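Local coordinates for CHAD domain protein (Streptomyces chartreusis, PDB 6RN5) that binds polyphosphate and metal ions, copper among them, as an all-helical CHAD-domain protein of the phosin type, at residues Gln196-Ser200 with Ser201-Ala205; Thr225-Leu228 with Arg229-Ala232; Pro272-Ala275 with Pro276-Val280; Thr340-Ala343 with Leu344-His348. All coordinates share one frame; numbering follows the deposited sequence.

Interaction 1. Residues Gln196-Ser200 with Ser201-Ala205; sequences QAMGS and SRFHA
S200 is the N-cap of helix 201-213, and its side chain caps F203 at the tight turn where helix 170-198 ends and the next helix begins. S200 OG accepts the amide of F203, with OG and N 3.2 Å apart and an almost straight bond (166°). With chi1 at 63°, OG sits between the backbone N and the carbonyl carbon, where it meets the F203 amide. The S200 carbonyl starts the regular helical pattern, taking the N-H of H204 at 3.1 Å from N to O.

F203 turns back toward the end of the preceding helix. Its CG lies anti to the backbone N (chi1 -178°), which lays the ring beside M198. M198 CA sits over one ring face, 4.3 Å from the centroid, in a CH-pi contact. The two side chains run side by side and point the same way. The M198 chain bends at chi3 and brings its methyl CE to 4.0 Å from F203 CZ. Its sulfur approaches the ring obliquely, a Met-aromatic contact.

The pair is covered by helix 21-42, where L39 touches both side chains. R202 leads away to a salt bridge with E91 and a cation-pi contact with W94 on helix 82-120. H204 also leads outward and, together with R43, A207 and D208, lines a pocket holding a carbonate ion, probably from the crystallisation liquor. At the root of the F203 side chain, CB comes to 3.0 Å from the carbonyl oxygen of A197.

Interaction 2. Residues Thr225-Leu228 with Arg229-Ala232; sequences TADL and RPLA
D227 OD1 takes two N-H groups of R229, one from the backbone and one from the side chain. The bond from R229 N to D227 OD1 is 3.1 Å long and nearly straight. It reaches the oxygen from above the carboxylate plane, 63° out of it. The second donor is R229 NE, 2.7 Å from D227 OD1. This is a salt bridge, though its hydrogen bond is weak because the N-H is bent well off line (125°).

The other carboxylate oxygen, OD2, lies over one face of the R229 guanidinium, toward its rim. The two flat groups are turned 50° against each other, so they do not pair as coplanar partners. The bend of the R229 chain at chi3 folds the guanidinium back over D227. On the aspartate side, CG anti to the backbone N brings the carboxylate to the R229 amide.

This is a side-chain cap at the start of helix 229-244. D227 precedes the turn into the helix. The next residue, L228, supplies a backbone acceptor. L228 O receives A232 N at 3.2 Å, and more weakly L231 N. P230 has no amide hydrogen to give. Its CD packs instead at 3.2 Å from D227 O.

L228 CB leads away from the turn, and its side chain is buried among other parts of the chain. It touches L79 in a loop, T23 and L24 of helix 21-42, and V294 of helix 274-295. A232 also meets V294. The turn into helix 229-244 thus packs on helices 21-42 and 274-295, and the helix itself, through A232, on 274-295.

Interaction 3. Residues Pro272-Ala275 with Pro276-Val280; sequences PQDA and PWHQV. With SO4 (sulfate ion), chain H.
The H278 imidazole lies with one face over the carbonyl oxygen of D274, which stands 3.4 Å above the ring plane and toward its rim. The same oxygen accepts the H278 amide, 2.9 Å from O to N. H278 CE1 also reaches D274 CB at 4.0 Å.

W277 is turned differently. It presents its edge, and Q273 O lies in the indole plane, 3.0 Å from CD1. With chi1 at -72°, W277 CG lies beside the backbone N, and CD1 faces Q273 O. H317 of helix 305-331 stacks on W277 and meets H278 with the planes near 90°.

Residues 272-280 lead into and begin helix 274-295 of the CHAD domain. A275 O accepts Q279 N at 2.9 Å. P276, without an amide hydrogen, packs its CD against Q273 O and against A275 CB.

A sulfate, probably from the crystallisation liquor, sits before the helix. Its O1 accepts Q273 N at 3.2 Å, and R359 and H271 bind it too. A sulfate held here is consistent with a place for phosphate-like anions, though that is an inference. D274 is held mainly from outside. OD2 bonds to S321, and OD1 makes salt bridges to R352 and R359. Its side chain also comes within about 4 Å of that of H271, a copper ligand.

Interaction 4. Residues Thr340-Ala343 with Leu344-His348; sequences TAYA and LGVLH. With CU (copper (II) ion), chain B.
L344 reaches back over T340 one turn earlier. Its CB lies 3.6 Å from A341 O. The next atom, CG, lies beside the backbone N and anti to the carbonyl carbon (chi1 -67°), and comes to 3.3 Å from T340 O. CD1 stays near the same oxygen, and it lies 4.4 Å from T340 CG2. Beyond this the leucine leaves the segment and packs on A175 and L179 of helix 170-198 and on A330 and A331 of helix 305-331.

T340 O thus has leucine carbons beside it while it accepts L344 N. The next amides follow the same pattern: G345 N bonds to A341 O at 2.9 Å and L347 N to A343 O at 3.0 Å. The bond from V346 N to Y342 O is longer and weak. These are the i to i+4 bonds of an alpha helix, here near the start of helix 338-366.

Further along, V346 CG2 lies 3.5 Å from Y342 O and approaches the Y342 ring obliquely. A second subunit packs here. Its H348 meets Y342, and its G345 meets V346.

H348 carries the helix to the metal. CG is anti to the backbone N (chi1 171°), and the end of the side chain leads away from T340-A343. CD2 and CE1 flank NE2, which binds copper at 2.0 Å. H262 and H271 supply two of the three further ligand atoms. The H348 ring meets that of H262 with the planes about 75° apart, and the H348 side chain touches A324 and A328 of helix 305-331.

From the N terminus the four contacts follow in series, and none nests or crosses. Each is local. Interaction 1 joins helix 170-198 to helix 201-213. Interaction 2 opens helix 229-244, the next helix in the chain. Interaction 3 covers the first turns of helix 274-295, whose V294 packs against interaction 2. Interaction 4 lies within helix 338-366. Interactions 1 and 3 lie on opposite sides of the chain's centre, as do 2 and 4, whose centres are 51 Å apart. Interactions 3 and 4 have nearest atoms about 8 Å apart, and H271, just before interaction 3, shares its copper with H348 of interaction 4.

Interaction 1. Residues Gln196-Ser200 with Ser201-Ala205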
loop_
_atom_site.group_PDB
_atom_site.type_symbol
_atom_site.label_atom_id
_atom_site.label_comp_id
_atom_site.label_asym_id
_atom_site.label_seq_id
_atom_site.Cartn_x
_atom_site.Cartn_y
_atom_site.Cartn_z
ATOM N N GLN A 196 -23.456 -23.995 23.156
ATOM C CA GLN A 196 -23.377 -25.429 23.402
ATOM C C GLN A 196 -22.280 -25.795 24.424
ATOM O O GLN A 196 -22.517 -26.569 25.400
ATOM C CB GLN A 196 -23.194 -26.207 22.112
ATOM C CG GLN A 196 -24.438 -26.169 21.237
ATOM C CD GLN A 196 -24.220 -26.854 19.912
ATOM O OE1 GLN A 196 -23.150 -26.747 19.325
ATOM N NE2 GLN A 196 -25.225 -27.611 19.448
ATOM N N ALA A 197 -21.090 -25.262 24.203
ATOM C CA ALA A 197 -19.931 -25.493 25.110
ATOM C C ALA A 197 -20.242 -25.145 26.548
ATOM O O ALA A 197 -19.875 -25.881 27.460
ATOM C CB ALA A 197 -18.752 -24.679 24.658
ATOM N N MET A 198 -20.937 -24.030 26.732
ATOM C CA MET A 198 -21.288 -23.557 28.043
ATOM C C MET A 198 -22.326 -24.397 28.765
ATOM O O MET A 198 -22.395 -24.352 29.988
ATOM C CB MET A 198 -21.800 -22.144 27.960
ATOM C CG MET A 198 -20.643 -21.205 27.691
ATOM S SD MET A 198 -21.143 -19.546 28.048
ATOM C CE MET A 198 -21.074 -19.573 29.845
ATOM N N GLY A 199 -23.127 -25.146 28.018
ATOM C CA GLY A 199 -24.031 -26.124 28.635
ATOM C C GLY A 199 -23.405 -27.511 28.826
ATOM O O GLY A 199 -24.061 -28.401 29.341
ATOM N N SER A 200 -22.138 -27.697 28.462
ATOM C CA SER A 200 -21.553 -29.043 28.380
ATOM C C SER A 200 -20.962 -29.486 29.689
ATOM O O SER A 200 -20.689 -28.679 30.575
ATOM C CB SER A 200 -20.424 -29.114 27.323
ATOM O OG SER A 200 -19.345 -28.252 27.664
ATOM N N SER A 201 -20.715 -30.781 29.781
ATOM C CA SER A 201 -20.199 -31.340 30.984
ATOM C C SER A 201 -18.710 -30.959 31.083
ATOM O O SER A 201 -18.197 -30.742 32.158
ATOM C CB SER A 201 -20.468 -32.845 31.001
ATOM O OG SER A 201 -19.541 -33.449 30.156
ATOM N N ARG A 202 -18.055 -30.748 29.954
ATOM C CA ARG A 202 -16.673 -30.278 29.970
ATOM C C ARG A 202 -16.561 -28.933 30.617
ATOM O O ARG A 202 -15.719 -28.711 31.462
ATOM C CB ARG A 202 -16.129 -30.151 28.567
ATOM C CG ARG A 202 -14.612 -30.094 28.556
ATOM C CD ARG A 202 -14.121 -29.826 27.147
ATOM N NE ARG A 202 -12.712 -29.505 27.127
ATOM C CZ ARG A 202 -11.991 -29.245 26.033
ATOM N NH1 ARG A 202 -12.535 -29.259 24.823
ATOM N NH2 ARG A 202 -10.701 -28.970 26.154
ATOM N N PHE A 203 -17.425 -28.024 30.215
ATOM C CA PHE A 203 -17.425 -26.733 30.811
ATOM C C PHE A 203 -17.742 -26.758 32.289
ATOM O O PHE A 203 -17.130 -26.048 33.062
ATOM C CB PHE A 203 -18.435 -25.835 30.143
ATOM C CG PHE A 203 -18.439 -24.445 30.693
ATOM C CD1 PHE A 203 -17.579 -23.488 30.190
ATOM C CD2 PHE A 203 -19.286 -24.092 31.693
ATOM C CE1 PHE A 203 -17.564 -22.196 30.706
ATOM C CE2 PHE A 203 -19.293 -22.797 32.198
ATOM C CZ PHE A 203 -18.423 -21.857 31.707
ATOM N N HIS A 204 -18.757 -27.506 32.667
ATOM C CA HIS A 204 -19.137 -27.614 34.068
ATOM C C HIS A 204 -17.979 -28.104 34.959
ATOM O O HIS A 204 -17.793 -27.612 36.059
ATOM C CB HIS A 204 -20.340 -28.554 34.166
ATOM C CG HIS A 204 -20.720 -28.929 35.554
ATOM N ND1 HIS A 204 -21.426 -28.078 36.390
ATOM C CD2 HIS A 204 -20.512 -30.076 36.256
ATOM C CE1 HIS A 204 -21.634 -28.689 37.546
ATOM N NE2 HIS A 204 -21.112 -29.909 37.477
ATOM N N ALA A 205 -17.198 -29.065 34.473
ATOM C CA ALA A 205 -16.123 -29.617 35.269
ATOM C C ALA A 205 -15.074 -28.527 35.521
ATOM O O ALA A 205 -14.603 -28.378 36.652
ATOM C CB ALA A 205 -15.478 -30.795 34.543
#

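Interaction 2. Residues Thr225-Leu228 with Arg229-Ala232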
loop_
_atom_site.group_PDB
_atom_site.type_symbol
_atom_site.label_atom_id
_atom_site.label_comp_id
_atom_site.label_asym_id
_atom_site.label_seq_id
_atom_site.Cartn_x
_atom_site.Cartn_y
_atom_site.Cartn_z
ATOM N N THR A 225 5.897 -18.408 51.872
ATOM C CA THR A 225 7.050 -17.531 52.120
ATOM C C THR A 225 7.866 -17.127 50.861
ATOM O O THR A 225 8.703 -16.257 50.959
ATOM C CB THR A 225 8.082 -18.145 53.128
ATOM O OG1 THR A 225 8.901 -19.146 52.492
ATOM C CG2 THR A 225 7.410 -18.764 54.291
ATOM N N ALA A 226 7.687 -17.784 49.721
ATOM C CA ALA A 226 8.492 -17.471 48.513
ATOM C C ALA A 226 8.171 -16.094 47.919
ATOM O O ALA A 226 7.024 -15.662 47.929
ATOM C CB ALA A 226 8.335 -18.552 47.455
ATOM N N ASP A 227 9.210 -15.414 47.436
ATOM C CA ASP A 227 9.103 -14.073 46.866
ATOM C C ASP A 227 8.560 -14.278 45.441
ATOM O O ASP A 227 9.098 -15.085 44.709
ATOM C CB ASP A 227 10.507 -13.429 46.868
ATOM C CG ASP A 227 10.533 -11.966 46.353
ATOM O OD1 ASP A 227 9.503 -11.326 45.947
ATOM O OD2 ASP A 227 11.662 -11.441 46.351
ATOM N N LEU A 228 7.470 -13.599 45.072
ATOM C CA LEU A 228 6.946 -13.679 43.687
ATOM C C LEU A 228 7.767 -12.920 42.650
ATOM O O LEU A 228 7.661 -13.207 41.462
ATOM C CB LEU A 228 5.547 -13.099 43.598
ATOM C CG LEU A 228 4.438 -13.705 44.414
ATOM C CD1 LEU A 228 3.117 -13.077 43.938
ATOM C CD2 LEU A 228 4.452 -15.233 44.280
ATOM N N ARG A 229 8.589 -11.975 43.060
ATOM C CA ARG A 229 9.259 -11.125 42.078
ATOM C C ARG A 229 10.197 -11.789 41.097
ATOM O O ARG A 229 10.205 -11.428 39.951
ATOM C CB ARG A 229 9.936 -9.956 42.749
ATOM C CG ARG A 229 8.892 -9.001 43.335
ATOM C CD ARG A 229 9.530 -8.025 44.309
ATOM N NE ARG A 229 9.626 -8.630 45.635
ATOM C CZ ARG A 229 10.477 -8.265 46.592
ATOM N NH1 ARG A 229 10.457 -8.887 47.771
ATOM N NH2 ARG A 229 11.355 -7.297 46.380
ATOM N N PRO A 230 10.974 -12.773 41.532
ATOM C CA PRO A 230 11.841 -13.465 40.591
ATOM C C PRO A 230 11.052 -14.178 39.484
ATOM O O PRO A 230 11.500 -14.238 38.336
ATOM C CB PRO A 230 12.574 -14.487 41.477
ATOM C CG PRO A 230 12.460 -13.930 42.849
ATOM C CD PRO A 230 11.101 -13.294 42.884
ATOM N N LEU A 231 9.877 -14.695 39.828
ATOM C CA LEU A 231 8.997 -15.319 38.816
ATOM C C LEU A 231 8.438 -14.335 37.801
ATOM O O LEU A 231 8.415 -14.632 36.632
ATOM C CB LEU A 231 7.863 -16.092 39.480
ATOM C CG LEU A 231 8.395 -17.203 40.390
ATOM C CD1 LEU A 231 7.290 -17.982 41.084
ATOM C CD2 LEU A 231 9.287 -18.139 39.568
ATOM N N ALA A 232 7.989 -13.189 38.273
ATOM C CA ALA A 232 7.551 -12.098 37.421
ATOM C C ALA A 232 8.661 -11.619 36.515
ATOM O O ALA A 232 8.421 -11.367 35.342
ATOM C CB ALA A 232 7.045 -10.936 38.258
#

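Interaction 3. Residues Pro272-Ala275 with Pro276-Val280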
loop_
_atom_site.group_PDB
_atom_site.type_symbol
_atom_site.label_atom_id
_atom_site.label_comp_id
_atom_site.label_asym_id
_atom_site.label_seq_id
_atom_site.Cartn_x
_atom_site.Cartn_y
_atom_site.Cartn_z
ATOM N N PRO A 272 5.275 -15.632 7.260
ATOM C CA PRO A 272 6.006 -16.374 8.287
ATOM C C PRO A 272 6.421 -15.529 9.472
ATOM O O PRO A 272 6.360 -16.003 10.604
ATOM C CB PRO A 272 7.243 -16.901 7.527
ATOM C CG PRO A 272 7.344 -16.052 6.281
ATOM C CD PRO A 272 5.937 -15.715 5.938
ATOM N N GLN A 273 6.827 -14.291 9.218
ATOM C CA GLN A 273 7.150 -13.359 10.295
ATOM C C GLN A 273 6.000 -13.032 11.223
ATOM O O GLN A 273 6.247 -12.572 12.322
ATOM C CB GLN A 273 7.699 -12.060 9.748
ATOM C CG GLN A 273 9.051 -12.223 9.091
ATOM C CD GLN A 273 9.681 -10.894 8.724
ATOM O OE1 GLN A 273 9.703 -9.954 9.524
ATOM N NE2 GLN A 273 10.206 -10.812 7.510
ATOM N N ASP A 274 4.759 -13.262 10.825
ATOM C CA ASP A 274 3.656 -13.045 11.777
ATOM C C ASP A 274 3.847 -13.856 13.067
ATOM O O ASP A 274 3.485 -13.373 14.141
ATOM C CB ASP A 274 2.286 -13.405 11.167
ATOM C CG ASP A 274 1.744 -12.308 10.208
ATOM O OD1 ASP A 274 2.461 -11.364 9.862
ATOM O OD2 ASP A 274 0.603 -12.428 9.782
ATOM N N ALA A 275 4.384 -15.082 12.966
ATOM C CA ALA A 275 4.393 -15.984 14.140
ATOM C C ALA A 275 5.233 -15.423 15.295
ATOM O O ALA A 275 4.766 -15.358 16.396
ATOM C CB ALA A 275 4.806 -17.423 13.776
ATOM N N PRO A 276 6.455 -14.961 15.027
ATOM C CA PRO A 276 7.189 -14.382 16.171
ATOM C C PRO A 276 6.515 -13.161 16.836
ATOM O O PRO A 276 6.594 -13.007 18.048
ATOM C CB PRO A 276 8.544 -13.990 15.569
ATOM C CG PRO A 276 8.498 -14.357 14.102
ATOM C CD PRO A 276 7.328 -15.260 13.874
ATOM N N TRP A 277 5.884 -12.307 16.041
ATOM C CA TRP A 277 5.107 -11.157 16.552
ATOM C C TRP A 277 3.893 -11.563 17.406
ATOM O O TRP A 277 3.605 -10.969 18.458
ATOM C CB TRP A 277 4.638 -10.300 15.391
ATOM C CG TRP A 277 5.754 -9.566 14.795
ATOM C CD1 TRP A 277 6.570 -9.979 13.791
ATOM C CD2 TRP A 277 6.215 -8.274 15.174
ATOM N NE1 TRP A 277 7.501 -9.023 13.515
ATOM C CE2 TRP A 277 7.308 -7.967 14.358
ATOM C CE3 TRP A 277 5.806 -7.353 16.121
ATOM C CZ2 TRP A 277 7.983 -6.786 14.453
ATOM C CZ3 TRP A 277 6.484 -6.162 16.209
ATOM C CH2 TRP A 277 7.551 -5.891 15.392
ATOM N N HIS A 278 3.211 -12.599 16.955
ATOM C CA HIS A 278 2.082 -13.120 17.713
ATOM C C HIS A 278 2.513 -13.812 18.973
ATOM O O HIS A 278 1.792 -13.758 19.984
ATOM C CB HIS A 278 1.185 -14.004 16.851
ATOM C CG HIS A 278 0.495 -13.226 15.766
ATOM N ND1 HIS A 278 -0.080 -13.817 14.658
ATOM C CD2 HIS A 278 0.354 -11.889 15.594
ATOM C CE1 HIS A 278 -0.580 -12.878 13.874
ATOM N NE2 HIS A 278 -0.328 -11.698 14.414
ATOM N N GLN A 279 3.691 -14.429 18.946
ATOM C CA GLN A 279 4.280 -14.946 20.196
ATOM C C GLN A 279 4.646 -13.829 21.179
ATOM O O GLN A 279 4.370 -13.904 22.356
ATOM C CB GLN A 279 5.506 -15.815 19.882
ATOM C CG GLN A 279 6.001 -16.616 21.074
ATOM C CD GLN A 279 4.878 -17.424 21.727
ATOM O OE1 GLN A 279 3.953 -17.912 21.044
ATOM N NE2 GLN A 279 4.954 -17.575 23.042
ATOM N N VAL A 280 5.262 -12.783 20.695
ATOM C CA VAL A 280 5.481 -11.631 21.524
ATOM C C VAL A 280 4.173 -11.052 22.093
ATOM O O VAL A 280 4.144 -10.669 23.255
ATOM C CB VAL A 280 6.326 -10.594 20.781
ATOM C CG1 VAL A 280 6.242 -9.210 21.397
ATOM C CG2 VAL A 280 7.773 -11.081 20.751
HETATM S S SO4 H . 5.476 -11.461 6.645
HETATM O O1 SO4 H . 6.440 -12.603 6.554
HETATM O O2 SO4 H . 4.688 -11.721 7.897
HETATM O O3 SO4 H . 6.141 -10.176 6.863
HETATM O O4 SO4 H . 4.688 -11.358 5.349
#

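Interaction 4. Residues Thr340-Ala343 with Leu344-His348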
loop_
_atom_site.group_PDB
_atom_site.type_symbol
_atom_site.label_atom_id
_atom_site.label_comp_id
_atom_site.label_asym_id
_atom_site.label_seq_id
_atom_site.Cartn_x
_atom_site.Cartn_y
_atom_site.Cartn_z
ATOM N N THR A 340 -14.943 -8.420 -7.958
ATOM C CA THR A 340 -15.027 -8.738 -6.541
ATOM C C THR A 340 -13.655 -9.218 -6.059
ATOM O O THR A 340 -13.151 -8.754 -5.055
ATOM C CB THR A 340 -16.110 -9.797 -6.334
ATOM O OG1 THR A 340 -17.345 -9.249 -6.794
ATOM C CG2 THR A 340 -16.234 -10.168 -4.878
ATOM N N ALA A 341 -13.020 -10.105 -6.819
ATOM C CA ALA A 341 -11.695 -10.580 -6.448
ATOM C C ALA A 341 -10.675 -9.439 -6.453
ATOM O O ALA A 341 -9.723 -9.407 -5.672
ATOM C CB ALA A 341 -11.284 -11.677 -7.398
ATOM N N TYR A 342 -10.869 -8.494 -7.346
ATOM C CA TYR A 342 -9.939 -7.376 -7.461
ATOM C C TYR A 342 -10.040 -6.542 -6.235
ATOM O O TYR A 342 -9.037 -6.176 -5.672
ATOM C CB TYR A 342 -10.290 -6.594 -8.723
ATOM C CG TYR A 342 -9.568 -5.275 -9.001
ATOM C CD1 TYR A 342 -9.957 -4.081 -8.352
ATOM C CD2 TYR A 342 -8.593 -5.209 -9.982
ATOM C CE1 TYR A 342 -9.338 -2.879 -8.656
ATOM C CE2 TYR A 342 -7.977 -4.014 -10.307
ATOM C CZ TYR A 342 -8.361 -2.858 -9.654
ATOM O OH TYR A 342 -7.725 -1.709 -9.978
ATOM N N ALA A 343 -11.258 -6.278 -5.765
ATOM C CA ALA A 343 -11.415 -5.536 -4.550
ATOM C C ALA A 343 -10.776 -6.238 -3.354
ATOM O O ALA A 343 -10.201 -5.597 -2.486
ATOM C CB ALA A 343 -12.889 -5.298 -4.256
ATOM N N LEU A 344 -10.937 -7.551 -3.294
ATOM C CA LEU A 344 -10.413 -8.321 -2.214
ATOM C C LEU A 344 -8.905 -8.324 -2.228
ATOM O O LEU A 344 -8.303 -8.346 -1.173
ATOM C CB LEU A 344 -10.941 -9.756 -2.293
ATOM C CG LEU A 344 -12.436 -9.911 -2.053
ATOM C CD1 LEU A 344 -12.835 -11.344 -2.402
ATOM C CD2 LEU A 344 -12.744 -9.619 -0.606
ATOM N N GLY A 345 -8.295 -8.321 -3.410
ATOM C CA GLY A 345 -6.829 -8.129 -3.520
ATOM C C GLY A 345 -6.303 -6.845 -2.868
ATOM O O GLY A 345 -5.277 -6.857 -2.181
ATOM N N VAL A 346 -7.032 -5.748 -3.082
ATOM C CA VAL A 346 -6.692 -4.463 -2.527
ATOM C C VAL A 346 -6.816 -4.500 -1.010
ATOM O O VAL A 346 -5.957 -4.014 -0.267
ATOM C CB VAL A 346 -7.647 -3.368 -3.073
ATOM C CG1 VAL A 346 -7.355 -2.027 -2.455
ATOM C CG2 VAL A 346 -7.482 -3.217 -4.581
ATOM N N LEU A 347 -7.917 -5.084 -0.562
ATOM C CA LEU A 347 -8.213 -5.202 0.860
ATOM C C LEU A 347 -7.214 -6.071 1.634
ATOM O O LEU A 347 -6.836 -5.751 2.735
ATOM C CB LEU A 347 -9.613 -5.754 0.991
ATOM C CG LEU A 347 -10.224 -5.898 2.345
ATOM C CD1 LEU A 347 -10.247 -4.541 3.033
ATOM C CD2 LEU A 347 -11.628 -6.443 2.110
ATOM N N HIS A 348 -6.802 -7.183 1.058
ATOM C CA HIS A 348 -5.717 -7.968 1.631
ATOM C C HIS A 348 -4.446 -7.158 1.745
ATOM O O HIS A 348 -3.780 -7.211 2.774
ATOM C CB HIS A 348 -5.463 -9.230 0.800
ATOM C CG HIS A 348 -4.221 -9.975 1.194
ATOM N ND1 HIS A 348 -2.995 -9.725 0.614
ATOM C CD2 HIS A 348 -4.017 -10.953 2.115
ATOM C CE1 HIS A 348 -2.090 -10.536 1.158
ATOM N NE2 HIS A 348 -2.689 -11.281 2.080
HETATM CU CU CU B . -1.668 -12.886 2.816
#